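Local coordinates for 3-oxoacyl-[acyl-carrier-protein] synthase (Arabidopsis thaliana, PDB 2IX4) that catalyses the condensation steps of mitochondrial fatty acid synthesis, adding two carbons from malonyl-ACP to a growing acyl chain, at residues V61-V65 against V247-G251; R101-W105 against R266-Y271; A296-T301 against A334-F339; H378-T384 against L401-M407. All coordinates share one frame; numbering follows the deposited sequence.

Interaction 1: residues V61-V65 against V247-G251; sequences VAAFV and VIGEG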
loop_
_atom_site.group_PDB
_atom_site.type_symbol
_atom_site.label_atom_id
_atom_site.label_comp_id
_atom_site.label_asym_id
_atom_site.label_seq_id
_atom_site.Cartn_x
_atom_site.Cartn_y
_atom_site.Cartn_z
ATOM N N VAL A 61 21.567 -13.205 -11.593
ATOM C CA VAL A 61 21.052 -12.524 -12.787
ATOM C C VAL A 61 19.962 -11.534 -12.384
ATOM O O VAL A 61 19.244 -11.756 -11.407
ATOM C CB VAL A 61 20.505 -13.520 -13.870
ATOM C CG1 VAL A 61 21.628 -14.384 -14.444
ATOM C CG2 VAL A 61 19.377 -14.401 -13.314
ATOM N N ALA A 62 19.854 -10.435 -13.129
ATOM C CA ALA A 62 18.834 -9.423 -12.866
ATOM C C ALA A 62 18.641 -8.524 -14.081
ATOM O O ALA A 62 19.498 -8.476 -14.966
ATOM C CB ALA A 62 19.196 -8.594 -11.627
ATOM N N ALA A 63 17.511 -7.822 -14.120
ATOM C CA ALA A 63 17.203 -6.911 -15.218
ATOM C C ALA A 63 17.267 -5.469 -14.740
ATOM O O ALA A 63 16.469 -5.053 -13.904
ATOM C CB ALA A 63 15.843 -7.224 -15.786
ATOM N N PHE A 64 18.211 -4.712 -15.295
ATOM C CA PHE A 64 18.552 -3.383 -14.792
ATOM C C PHE A 64 18.097 -2.254 -15.704
ATOM O O PHE A 64 18.219 -2.341 -16.926
ATOM C CB PHE A 64 20.071 -3.254 -14.617
ATOM C CG PHE A 64 20.651 -4.153 -13.560
ATOM C CD1 PHE A 64 21.092 -5.432 -13.884
ATOM C CD2 PHE A 64 20.778 -3.711 -12.249
ATOM C CE1 PHE A 64 21.640 -6.269 -12.912
ATOM C CE2 PHE A 64 21.326 -4.536 -11.271
ATOM C CZ PHE A 64 21.753 -5.822 -11.606
ATOM N N VAL A 65 17.604 -1.180 -15.096
ATOM C CA VAL A 65 17.384 0.073 -15.809
ATOM C C VAL A 65 18.745 0.631 -16.244
ATOM O O VAL A 65 19.655 0.737 -15.421
ATOM C CB VAL A 65 16.655 1.103 -14.910
ATOM C CG1 VAL A 65 16.742 2.509 -15.502
ATOM C CG2 VAL A 65 15.205 0.687 -14.682
ATOM N N VAL A 247 13.369 -13.747 -12.544
ATOM C CA VAL A 247 14.557 -12.916 -12.496
ATOM C C VAL A 247 14.086 -11.541 -12.056
ATOM O O VAL A 247 13.218 -10.958 -12.701
ATOM C CB VAL A 247 15.237 -12.837 -13.885
ATOM C CG1 VAL A 247 16.427 -11.894 -13.854
ATOM C CG2 VAL A 247 15.671 -14.227 -14.350
ATOM N N ILE A 248 14.639 -11.048 -10.946
ATOM C CA ILE A 248 14.256 -9.750 -10.392
ATOM C C ILE A 248 14.610 -8.649 -11.384
ATOM O O ILE A 248 15.712 -8.626 -11.928
ATOM C CB ILE A 248 14.926 -9.461 -9.013
ATOM C CG1 ILE A 248 14.500 -10.492 -7.969
ATOM C CG2 ILE A 248 14.547 -8.076 -8.492
ATOM C CD1 ILE A 248 15.158 -10.308 -6.608
ATOM N N GLY A 249 13.653 -7.763 -11.631
ATOM C CA GLY A 249 13.875 -6.590 -12.469
ATOM C C GLY A 249 13.528 -5.331 -11.699
ATOM O O GLY A 249 13.090 -5.402 -10.556
ATOM N N GLU A 250 13.718 -4.175 -12.329
ATOM C CA GLU A 250 13.423 -2.894 -11.691
ATOM C C GLU A 250 12.871 -1.900 -12.708
ATOM O O GLU A 250 13.098 -2.039 -13.910
ATOM C CB GLU A 250 14.686 -2.316 -11.040
ATOM C CG GLU A 250 15.821 -2.065 -12.033
ATOM C CD GLU A 250 16.965 -1.252 -11.462
ATOM O OE1 GLU A 250 16.815 -0.673 -10.363
ATOM O OE2 GLU A 250 18.022 -1.188 -12.124
ATOM N N GLY A 251 12.151 -0.898 -12.216
ATOM C CA GLY A 251 11.684 0.198 -13.065
ATOM C C GLY A 251 10.349 0.744 -12.616
ATOM O O GLY A 251 9.940 0.551 -11.470
HETATM O O HOH W 1 17.079 -12.639 -10.093
#
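Ala63 and Gly249 lie 4.3 Å apart, CA to CA, where 61-65 and 247-251 run side by side in the same direction, their end-to-end lines 11° apart. Ala63 N donates to Ile248 O over 2.9 Å, while the return bond from Glu250 N to Ala63 O is weak; one water accepts from Ile248 N and donates to Val61 O. Glu250 has CG between its own N and carbonyl carbon (chi1 60°) and is extended from there, which carries OE2 to Val65 N at 3.0 Å; the N-H comes to the anti side of that oxygen, 31° out of the carboxylate plane. OE1 is held by Tyr91 and Ser208, so both carboxylate oxygens are engaged. A leucine in place of Glu250 would probably leave Val65 N and the hydroxyls of Tyr91 and Ser208 without the carboxylate they share. At the other end Val247 CG1 packs on Ala62 CA at 3.6 Å and CG2 meets Val61 CG2. Gly249 is backbone-bonded to His359, a predicted active-site residue, so the contact probably backs onto the catalytic centre. Strand 61-63 pairs on with strand 32-34, whose Ile32 touches Val61, Ala63 and Val247, and Gly251 starts strand 251-259 of the large central sheet.

Interaction 2: residues R101-W105 against R266-Y271; sequences RDAEW and RGAKIY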
loop_
_atom_site.group_PDB
_atom_site.type_symbol
_atom_site.label_atom_id
_atom_site.label_comp_id
_atom_site.label_asym_id
_atom_site.label_seq_id
_atom_site.Cartn_x
_atom_site.Cartn_y
_atom_site.Cartn_z
ATOM N N ARG A 101 3.481 14.622 -19.865
ATOM C CA ARG A 101 3.827 15.380 -21.069
ATOM C C ARG A 101 3.199 14.750 -22.312
ATOM O O ARG A 101 2.751 15.458 -23.214
ATOM C CB ARG A 101 5.343 15.532 -21.205
ATOM C CG ARG A 101 5.922 16.456 -20.145
ATOM C CD ARG A 101 7.411 16.688 -20.294
ATOM N NE ARG A 101 7.930 17.427 -19.144
ATOM C CZ ARG A 101 7.951 18.754 -19.040
ATOM N NH1 ARG A 101 7.500 19.524 -20.026
ATOM N NH2 ARG A 101 8.438 19.319 -17.942
ATOM N N ASP A 102 3.146 13.418 -22.329
ATOM C CA ASP A 102 2.424 12.655 -23.353
ATOM C C ASP A 102 0.935 13.028 -23.368
ATOM O O ASP A 102 0.354 13.245 -24.435
ATOM C CB ASP A 102 2.606 11.152 -23.104
ATOM C CG ASP A 102 2.021 10.285 -24.209
ATOM O OD1 ASP A 102 2.016 10.705 -25.386
ATOM O OD2 ASP A 102 1.587 9.158 -23.894
ATOM N N ALA A 103 0.340 13.114 -22.179
ATOM C CA ALA A 103 -1.065 13.500 -22.010
ATOM C C ALA A 103 -1.298 15.004 -22.167
ATOM O O ALA A 103 -2.447 15.456 -22.212
ATOM C CB ALA A 103 -1.577 13.028 -20.654
ATOM N N GLU A 104 -0.208 15.766 -22.256
ATOM C CA GLU A 104 -0.252 17.231 -22.270
ATOM C C GLU A 104 -1.046 17.760 -21.071
ATOM O O GLU A 104 -1.852 18.685 -21.192
ATOM C CB GLU A 104 -0.792 17.765 -23.607
ATOM C CG GLU A 104 0.026 17.312 -24.813
ATOM C CD GLU A 104 -0.304 18.060 -26.093
ATOM O OE1 GLU A 104 -1.318 18.793 -26.138
ATOM O OE2 GLU A 104 0.463 17.907 -27.068
ATOM N N TRP A 105 -0.807 17.147 -19.913
ATOM C CA TRP A 105 -1.491 17.515 -18.682
ATOM C C TRP A 105 -0.521 18.070 -17.644
ATOM O O TRP A 105 -0.024 17.346 -16.781
ATOM C CB TRP A 105 -2.290 16.334 -18.109
ATOM C CG TRP A 105 -3.220 16.747 -16.999
ATOM C CD1 TRP A 105 -3.123 16.416 -15.676
ATOM C CD2 TRP A 105 -4.373 17.593 -17.118
ATOM N NE1 TRP A 105 -4.153 16.994 -14.967
ATOM C CE2 TRP A 105 -4.933 17.721 -15.827
ATOM C CE3 TRP A 105 -4.992 18.249 -18.193
ATOM C CZ2 TRP A 105 -6.084 18.475 -15.580
ATOM C CZ3 TRP A 105 -6.139 19.006 -17.946
ATOM C CH2 TRP A 105 -6.670 19.109 -16.648
ATOM N N ARG A 266 -10.984 18.687 -23.859
ATOM C CA ARG A 266 -9.692 19.342 -24.069
ATOM C C ARG A 266 -8.953 18.851 -25.318
ATOM O O ARG A 266 -7.836 19.299 -25.599
ATOM C CB ARG A 266 -8.811 19.215 -22.820
ATOM C CG ARG A 266 -8.378 17.803 -22.473
ATOM C CD ARG A 266 -7.626 17.796 -21.155
ATOM N NE ARG A 266 -6.901 16.549 -20.933
ATOM C CZ ARG A 266 -5.639 16.336 -21.294
ATOM N NH1 ARG A 266 -4.944 17.286 -21.911
ATOM N NH2 ARG A 266 -5.072 15.165 -21.038
ATOM N N GLY A 267 -9.578 17.938 -26.058
ATOM C CA GLY A 267 -9.019 17.421 -27.307
ATOM C C GLY A 267 -7.801 16.535 -27.118
ATOM O O GLY A 267 -6.873 16.566 -27.926
ATOM N N ALA A 268 -7.806 15.744 -26.048
ATOM C CA ALA A 268 -6.693 14.854 -25.748
ATOM C C ALA A 268 -6.781 13.591 -26.592
ATOM O O ALA A 268 -7.876 13.105 -26.883
ATOM C CB ALA A 268 -6.681 14.503 -24.268
ATOM N N LYS A 269 -5.629 13.064 -26.995
ATOM C CA LYS A 269 -5.611 11.797 -27.708
ATOM C C LYS A 269 -5.805 10.666 -26.707
ATOM O O LYS A 269 -5.280 10.705 -25.596
ATOM C CB LYS A 269 -4.346 11.626 -28.565
ATOM C CG LYS A 269 -3.009 11.701 -27.835
ATOM C CD LYS A 269 -2.405 10.317 -27.616
ATOM C CE LYS A 269 -0.879 10.355 -27.677
ATOM N NZ LYS A 269 -0.293 11.354 -26.743
ATOM N N ILE A 270 -6.594 9.678 -27.104
ATOM C CA ILE A 270 -6.978 8.600 -26.213
ATOM C C ILE A 270 -6.420 7.280 -26.733
ATOM O O ILE A 270 -6.662 6.904 -27.882
ATOM C CB ILE A 270 -8.516 8.536 -26.057
ATOM C CG1 ILE A 270 -9.030 9.808 -25.371
ATOM C CG2 ILE A 270 -8.927 7.299 -25.275
ATOM C CD1 ILE A 270 -10.507 10.082 -25.577
ATOM N N TYR A 271 -5.664 6.591 -25.883
ATOM C CA TYR A 271 -5.087 5.300 -26.235
ATOM C C TYR A 271 -6.141 4.198 -26.208
ATOM O O TYR A 271 -6.277 3.436 -27.167
ATOM C CB TYR A 271 -3.939 4.943 -25.284
ATOM C CG TYR A 271 -2.662 5.727 -25.507
ATOM C CD1 TYR A 271 -2.366 6.845 -24.730
ATOM C CD2 TYR A 271 -1.744 5.345 -26.490
ATOM C CE1 TYR A 271 -1.193 7.566 -24.924
ATOM C CE2 TYR A 271 -0.567 6.061 -26.691
ATOM C CZ TYR A 271 -0.300 7.170 -25.903
ATOM O OH TYR A 271 0.859 7.888 -26.092
#
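Asp102 and Lys269 form the salt bridge of this contact, OD1 to NZ at 2.8 Å, the ammonium coming from above the carboxylate plane, 52° out of it. Bends at chi2, chi3 and chi4 fold the Lys269 chain round until NZ meets the Asp102 carboxylate. The same carboxylate takes a hydrogen bond from Tyr271, whose OH donates over 2.6 Å to the syn lone pair of Asp102 OD2; that oxygen also accepts from Leu8 N. Charge and hydroxyl thus use different oxygens, which probably fixes the rotation of the group.

A charged group on a backbone carbonyl makes the second set of bonds. Arg266 grips Ala103 O end-on, with NH2 at 2.9 Å and NH1 at 3.1 Å, the oxygen lying in the guanidinium plane; NH2 is salt-bridged to Glu258 as well. Packing completes the hold: Trp105 CE3 lies 3.7 Å from Arg266 CZ over one guanidinium face, and Ala268 CB covers the opposite one. A methionine in place of Arg266 would probably leave Ala103 O without both these donors and deprive Glu258 of a positive partner.

Glu104, at positive phi, closes a Schellman motif ending helix 87-102. The contact ties this end to the loop joining helix 260-265 to strand 272-281, with Thr6 and Leu8 of strand 3-12 alongside.

Interaction 3: residues A296-T301 against A334-F339; sequences AVLAMT and AIKTVF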
loop_
_atom_site.group_PDB
_atom_site.type_symbol
_atom_site.label_atom_id
_atom_site.label_comp_id
_atom_site.label_asym_id
_atom_site.label_seq_id
_atom_site.Cartn_x
_atom_site.Cartn_y
_atom_site.Cartn_z
ATOM N N ALA A 296 -6.968 -16.759 -9.989
ATOM C CA ALA A 296 -6.719 -16.174 -11.305
ATOM C C ALA A 296 -7.973 -16.225 -12.188
ATOM O O ALA A 296 -8.254 -15.275 -12.915
ATOM C CB ALA A 296 -5.553 -16.872 -11.980
ATOM N N VAL A 297 -8.722 -17.327 -12.105
ATOM C CA VAL A 297 -10.002 -17.465 -12.816
ATOM C C VAL A 297 -10.988 -16.373 -12.377
ATOM O O VAL A 297 -11.589 -15.692 -13.216
ATOM C CB VAL A 297 -10.634 -18.880 -12.620
ATOM C CG1 VAL A 297 -12.078 -18.921 -13.118
ATOM C CG2 VAL A 297 -9.804 -19.951 -13.321
ATOM N N LEU A 298 -11.131 -16.202 -11.062
ATOM C CA LEU A 298 -12.030 -15.195 -10.501
ATOM C C LEU A 298 -11.670 -13.783 -10.951
ATOM O O LEU A 298 -12.540 -13.021 -11.357
ATOM C CB LEU A 298 -12.054 -15.278 -8.972
ATOM C CG LEU A 298 -12.870 -16.417 -8.351
ATOM C CD1 LEU A 298 -12.662 -16.462 -6.843
ATOM C CD2 LEU A 298 -14.353 -16.269 -8.683
ATOM N N ALA A 299 -10.383 -13.453 -10.894
ATOM C CA ALA A 299 -9.905 -12.123 -11.269
ATOM C C ALA A 299 -10.201 -11.798 -12.733
ATOM O O ALA A 299 -10.648 -10.692 -13.053
ATOM C CB ALA A 299 -8.413 -11.997 -10.979
ATOM N N MET A 300 -9.945 -12.766 -13.612
ATOM C CA MET A 300 -10.207 -12.618 -15.047
ATOM C C MET A 300 -11.706 -12.547 -15.351
ATOM O O MET A 300 -12.149 -11.711 -16.144
ATOM C CB MET A 300 -9.552 -13.760 -15.835
ATOM C CG MET A 300 -8.032 -13.675 -15.909
ATOM S SD MET A 300 -7.305 -14.858 -17.058
ATOM C CE MET A 300 -7.230 -16.338 -16.049
ATOM N N THR A 301 -12.475 -13.427 -14.715
ATOM C CA THR A 301 -13.925 -13.457 -14.875
ATOM C C THR A 301 -14.576 -12.141 -14.438
ATOM O O THR A 301 -15.488 -11.637 -15.105
ATOM C CB THR A 301 -14.537 -14.640 -14.092
ATOM O OG1 THR A 301 -13.973 -15.859 -14.585
ATOM C CG2 THR A 301 -16.044 -14.693 -14.266
ATOM N N ALA A 334 -5.669 -21.695 -15.774
ATOM C CA ALA A 334 -6.702 -20.692 -15.530
ATOM C C ALA A 334 -7.167 -20.002 -16.815
ATOM O O ALA A 334 -8.360 -19.735 -16.981
ATOM C CB ALA A 334 -6.211 -19.665 -14.522
ATOM N N ILE A 335 -6.225 -19.718 -17.717
ATOM C CA ILE A 335 -6.546 -19.147 -19.030
ATOM C C ILE A 335 -7.391 -20.130 -19.854
ATOM O O ILE A 335 -8.328 -19.721 -20.544
ATOM C CB ILE A 335 -5.272 -18.690 -19.799
ATOM C CG1 ILE A 335 -4.623 -17.500 -19.085
ATOM C CG2 ILE A 335 -5.602 -18.317 -21.250
ATOM C CD1 ILE A 335 -3.206 -17.166 -19.555
ATOM N N LYS A 336 -7.069 -21.419 -19.761
ATOM C CA LYS A 336 -7.880 -22.471 -20.380
ATOM C C LYS A 336 -9.299 -22.525 -19.825
ATOM O O LYS A 336 -10.246 -22.766 -20.572
ATOM C CB LYS A 336 -7.217 -23.845 -20.230
ATOM C CG LYS A 336 -6.793 -24.484 -21.548
ATOM C CD LYS A 336 -6.297 -25.919 -21.368
ATOM C CE LYS A 336 -7.448 -26.902 -21.201
ATOM N NZ LYS A 336 -6.990 -28.322 -21.197
ATOM N N THR A 337 -9.440 -22.312 -18.519
ATOM C CA THR A 337 -10.746 -22.366 -17.855
ATOM C C THR A 337 -11.629 -21.168 -18.227
ATOM O O THR A 337 -12.831 -21.316 -18.448
ATOM C CB THR A 337 -10.592 -22.483 -16.316
ATOM O OG1 THR A 337 -9.862 -23.675 -15.997
ATOM C CG2 THR A 337 -11.951 -22.536 -15.620
ATOM N N VAL A 338 -11.024 -19.988 -18.311
ATOM C CA VAL A 338 -11.763 -18.761 -18.598
ATOM C C VAL A 338 -12.168 -18.664 -20.072
ATOM O O VAL A 338 -13.289 -18.263 -20.391
ATOM C CB VAL A 338 -10.957 -17.506 -18.167
ATOM C CG1 VAL A 338 -11.616 -16.222 -18.665
ATOM C CG2 VAL A 338 -10.810 -17.469 -16.653
ATOM N N PHE A 339 -11.258 -19.042 -20.962
ATOM C CA PHE A 339 -11.467 -18.840 -22.391
ATOM C C PHE A 339 -11.851 -20.115 -23.155
ATOM O O PHE A 339 -12.318 -20.040 -24.293
ATOM C CB PHE A 339 -10.245 -18.150 -23.006
ATOM C CG PHE A 339 -9.983 -16.779 -22.445
ATOM C CD1 PHE A 339 -9.027 -16.588 -21.453
ATOM C CD2 PHE A 339 -10.709 -15.679 -22.896
ATOM C CE1 PHE A 339 -8.788 -15.320 -20.924
ATOM C CE2 PHE A 339 -10.478 -14.410 -22.377
ATOM C CZ PHE A 339 -9.515 -14.229 -21.387
#
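Helices 294-307 and 325-339 pack here through a knob-into-hole contact, in which Met300 sits among Ala334, Ile335, Val338 and Phe339. The methyl CE does most of the touching: it lies 3.8 Å from Ala334 CB and equally near Val338 CG2, and stands over the backbone at 3.7 Å from Ala334 O. Met300 leaves its helix with CG anti to the carbonyl carbon (chi1 -72°), and the bend at chi3 turns the methyl onto the backbone at Ala334. Its sulfur remains beside the next turn, SD to Phe339 CE1 at 4.2 Å, an oblique Met-aromatic contact.

The two helices belong to the C-terminal half of the thiolase-like ketosynthase fold, where helix 294-307 lies on the central sheet: Ala296 touches Phe417, and Met300 reaches Met413 and Asn415, all of strand 411-418. Over the short segments the axes come within 9.2 Å and cross at -42°, a spacing that the alanines probably help to allow, Ala296 CB meeting Ala334 CB at 3.8 Å.

On the more exposed flank Val297 and Val338 slide past each other in opposite directions, CG1 to CG2 at 4.0 Å, while Val297 CG2 also packs on Ala334 CB. No hydrogen bond crosses between the segments; Thr301 OG1 instead turns back to donate to Val297 O of its own helix over 2.8 Å.

Interaction 4: residues H378-T384 against L401-M407; sequences HGVAPMT and LTTSKKM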
loop_
_atom_site.group_PDB
_atom_site.type_symbol
_atom_site.label_atom_id
_atom_site.label_comp_id
_atom_site.label_asym_id
_atom_site.label_seq_id
_atom_site.Cartn_x
_atom_site.Cartn_y
_atom_site.Cartn_z
ATOM N N HIS A 378 -1.113 -0.132 -31.298
ATOM C CA HIS A 378 -0.261 -0.436 -32.456
ATOM C C HIS A 378 -0.714 -1.645 -33.280
ATOM O O HIS A 378 -0.280 -1.818 -34.422
ATOM C CB HIS A 378 1.191 -0.642 -32.015
ATOM C CG HIS A 378 1.843 0.592 -31.479
ATOM N ND1 HIS A 378 2.088 1.703 -32.258
ATOM C CD2 HIS A 378 2.312 0.888 -30.244
ATOM C CE1 HIS A 378 2.674 2.632 -31.524
ATOM N NE2 HIS A 378 2.822 2.162 -30.298
ATOM N N GLY A 379 -1.577 -2.477 -32.702
ATOM C CA GLY A 379 -2.003 -3.712 -33.355
ATOM C C GLY A 379 -0.866 -4.712 -33.477
ATOM O O GLY A 379 -0.700 -5.348 -34.514
ATOM N N VAL A 380 -0.068 -4.816 -32.417
ATOM C CA VAL A 380 1.053 -5.755 -32.341
ATOM C C VAL A 380 1.036 -6.387 -30.957
ATOM O O VAL A 380 1.004 -5.683 -29.949
ATOM C CB VAL A 380 2.435 -5.062 -32.548
ATOM C CG1 VAL A 380 3.546 -6.103 -32.684
ATOM C CG2 VAL A 380 2.430 -4.160 -33.768
ATOM N N ALA A 381 1.042 -7.715 -30.908
ATOM C CA ALA A 381 1.123 -8.427 -29.640
ATOM C C ALA A 381 2.556 -8.912 -29.431
ATOM O O ALA A 381 3.128 -9.542 -30.323
ATOM C CB ALA A 381 0.140 -9.589 -29.615
ATOM N N PRO A 382 3.148 -8.607 -28.260
ATOM C CA PRO A 382 4.550 -8.957 -28.007
ATOM C C PRO A 382 4.783 -10.454 -27.797
ATOM O O PRO A 382 3.872 -11.181 -27.388
ATOM C CB PRO A 382 4.884 -8.175 -26.734
ATOM C CG PRO A 382 3.582 -7.997 -26.048
ATOM C CD PRO A 382 2.538 -7.897 -27.120
ATOM N N MET A 383 6.004 -10.895 -28.080
ATOM C CA MET A 383 6.396 -12.297 -27.941
ATOM C C MET A 383 6.721 -12.680 -26.499
ATOM O O MET A 383 6.985 -11.814 -25.662
ATOM C CB MET A 383 7.620 -12.585 -28.821
ATOM C CG MET A 383 8.912 -11.918 -28.355
ATOM S SD MET A 383 10.293 -12.166 -29.479
ATOM C CE MET A 383 9.972 -10.902 -30.706
ATOM N N THR A 384 6.693 -13.983 -26.224
ATOM C CA THR A 384 7.324 -14.545 -25.034
ATOM C C THR A 384 8.705 -15.025 -25.463
ATOM O O THR A 384 8.827 -15.771 -26.434
ATOM C CB THR A 384 6.550 -15.762 -24.470
ATOM O OG1 THR A 384 5.152 -15.472 -24.420
ATOM C CG2 THR A 384 7.037 -16.117 -23.074
ATOM N N LEU A 401 2.517 -16.905 -27.602
ATOM C CA LEU A 401 3.215 -16.311 -28.741
ATOM C C LEU A 401 4.720 -16.353 -28.536
ATOM O O LEU A 401 5.210 -16.023 -27.458
ATOM C CB LEU A 401 2.773 -14.860 -28.964
ATOM C CG LEU A 401 1.299 -14.526 -29.230
ATOM C CD1 LEU A 401 1.142 -13.022 -29.404
ATOM C CD2 LEU A 401 0.741 -15.263 -30.441
ATOM N N THR A 402 5.446 -16.760 -29.575
ATOM C CA THR A 402 6.908 -16.836 -29.521
ATOM C C THR A 402 7.560 -15.860 -30.501
ATOM O O THR A 402 8.784 -15.727 -30.538
ATOM C CB THR A 402 7.424 -18.270 -29.771
ATOM O OG1 THR A 402 6.948 -18.739 -31.037
ATOM C CG2 THR A 402 6.943 -19.219 -28.672
ATOM N N THR A 403 6.729 -15.193 -31.297
ATOM C CA THR A 403 7.163 -14.088 -32.148
ATOM C C THR A 403 6.180 -12.933 -31.962
ATOM O O THR A 403 5.021 -13.153 -31.607
ATOM C CB THR A 403 7.214 -14.475 -33.649
ATOM O OG1 THR A 403 5.938 -14.977 -34.066
ATOM C CG2 THR A 403 8.285 -15.533 -33.918
ATOM N N SER A 404 6.649 -11.705 -32.181
ATOM C CA SER A 404 5.769 -10.538 -32.168
ATOM C C SER A 404 4.842 -10.619 -33.370
ATOM O O SER A 404 5.309 -10.691 -34.506
ATOM C CB SER A 404 6.579 -9.243 -32.223
ATOM O OG SER A 404 7.335 -9.068 -31.040
ATOM N N LYS A 405 3.534 -10.620 -33.131
ATOM C CA LYS A 405 2.606 -10.773 -34.244
ATOM C C LYS A 405 1.651 -9.598 -34.446
ATOM O O LYS A 405 0.965 -9.162 -33.516
ATOM C CB LYS A 405 1.880 -12.128 -34.186
ATOM C CG LYS A 405 0.481 -12.146 -33.592
ATOM C CD LYS A 405 -0.093 -13.548 -33.722
ATOM C CE LYS A 405 -1.590 -13.540 -33.956
ATOM N NZ LYS A 405 -2.108 -14.932 -34.076
ATOM N N LYS A 406 1.651 -9.082 -35.672
ATOM C CA LYS A 406 0.662 -8.112 -36.117
ATOM C C LYS A 406 -0.712 -8.753 -36.043
ATOM O O LYS A 406 -0.888 -9.900 -36.457
ATOM C CB LYS A 406 0.938 -7.671 -37.558
ATOM C CG LYS A 406 2.084 -6.674 -37.728
ATOM C CD LYS A 406 1.770 -5.301 -37.125
ATOM C CE LYS A 406 0.637 -4.590 -37.854
ATOM N NZ LYS A 406 0.016 -3.521 -37.014
ATOM N N MET A 407 -1.667 -8.012 -35.490
ATOM C CA MET A 407 -3.066 -8.436 -35.391
ATOM C C MET A 407 -3.903 -7.276 -34.881
ATOM O O MET A 407 -3.393 -6.408 -34.175
ATOM C CB MET A 407 -3.222 -9.639 -34.448
ATOM C CG MET A 407 -2.715 -9.405 -33.031
ATOM S SD MET A 407 -2.993 -10.812 -31.937
ATOM C CE MET A 407 -4.764 -10.720 -31.686
HETATM O O HOH W 2 7.873 -8.780 -28.540
#
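Lys406 sets out with CG anti to its carbonyl carbon (chi1 -77°) and then bends at chi2 and chi3, which curls the chain over Gly379 and Val380; Gly379, at positive phi, has just left helix 364-378. The backbones that follow form a short antiparallel two-stranded sheet, 380-381 with 405-406: Ala381 and Lys405 are its hydrogen-bonded pair, joined N to O in both directions, and Val380 and Lys406 its non-hydrogen-bonded pair. Gly379 O is gripped from opposite faces of its plane, by Met407 N at 3.0 Å and by Lys406 NZ at 3.2 Å. On the way to that oxygen the aliphatic part of the lysine lies against valine, Lys406 CD to Val380 CG2 at 3.6 Å.

The other face of the sheet carries Ala381, whose CB meets Leu401 CD1 at 3.6 Å and Met407 SD at 4.1 Å. Both of these partners reach Ala349 of strand 349-351, and Ala381 touches Tyr316, so this face lies on the edge of the large central sheet, while Val380 turns to Ile26 of helix 18-26. Past the strands the ladder gives way to water and side-chain bonds. Met383 passes alongside the backbone of Thr403 and Ser404, and a water accepts from Met383 N and donates to Ser404 OG, which also bonds to Ile26 O. Leu401 O closes the contact with two bonds from a single residue: Thr384 N at 2.8 Å, above the carbonyl plane, and Thr384 OG1 at 3.1 Å, lying in that plane.

Interaction 1 is the most buried of the four and the nearest to the fold's centre; interactions 2, 3 and 4 lie further out and are partly buried. Chemistry follows place: interaction 1 joins buried backbones and ties one carboxylate into the interior, interaction 2 relies on charged side chains around a helix end, interaction 3 is apolar, and interaction 4 is mainly backbone pairing. All four border the large central sheet. Interactions 2 and 4 come within about 6 Å at their nearest atoms, and Tyr271 stacks edge-to-face on His377, just before segment 378-384. Interactions 3 and 4 do not touch: Met300 lies on strand 411-418, Leu401 and Met407 on strand 349-351.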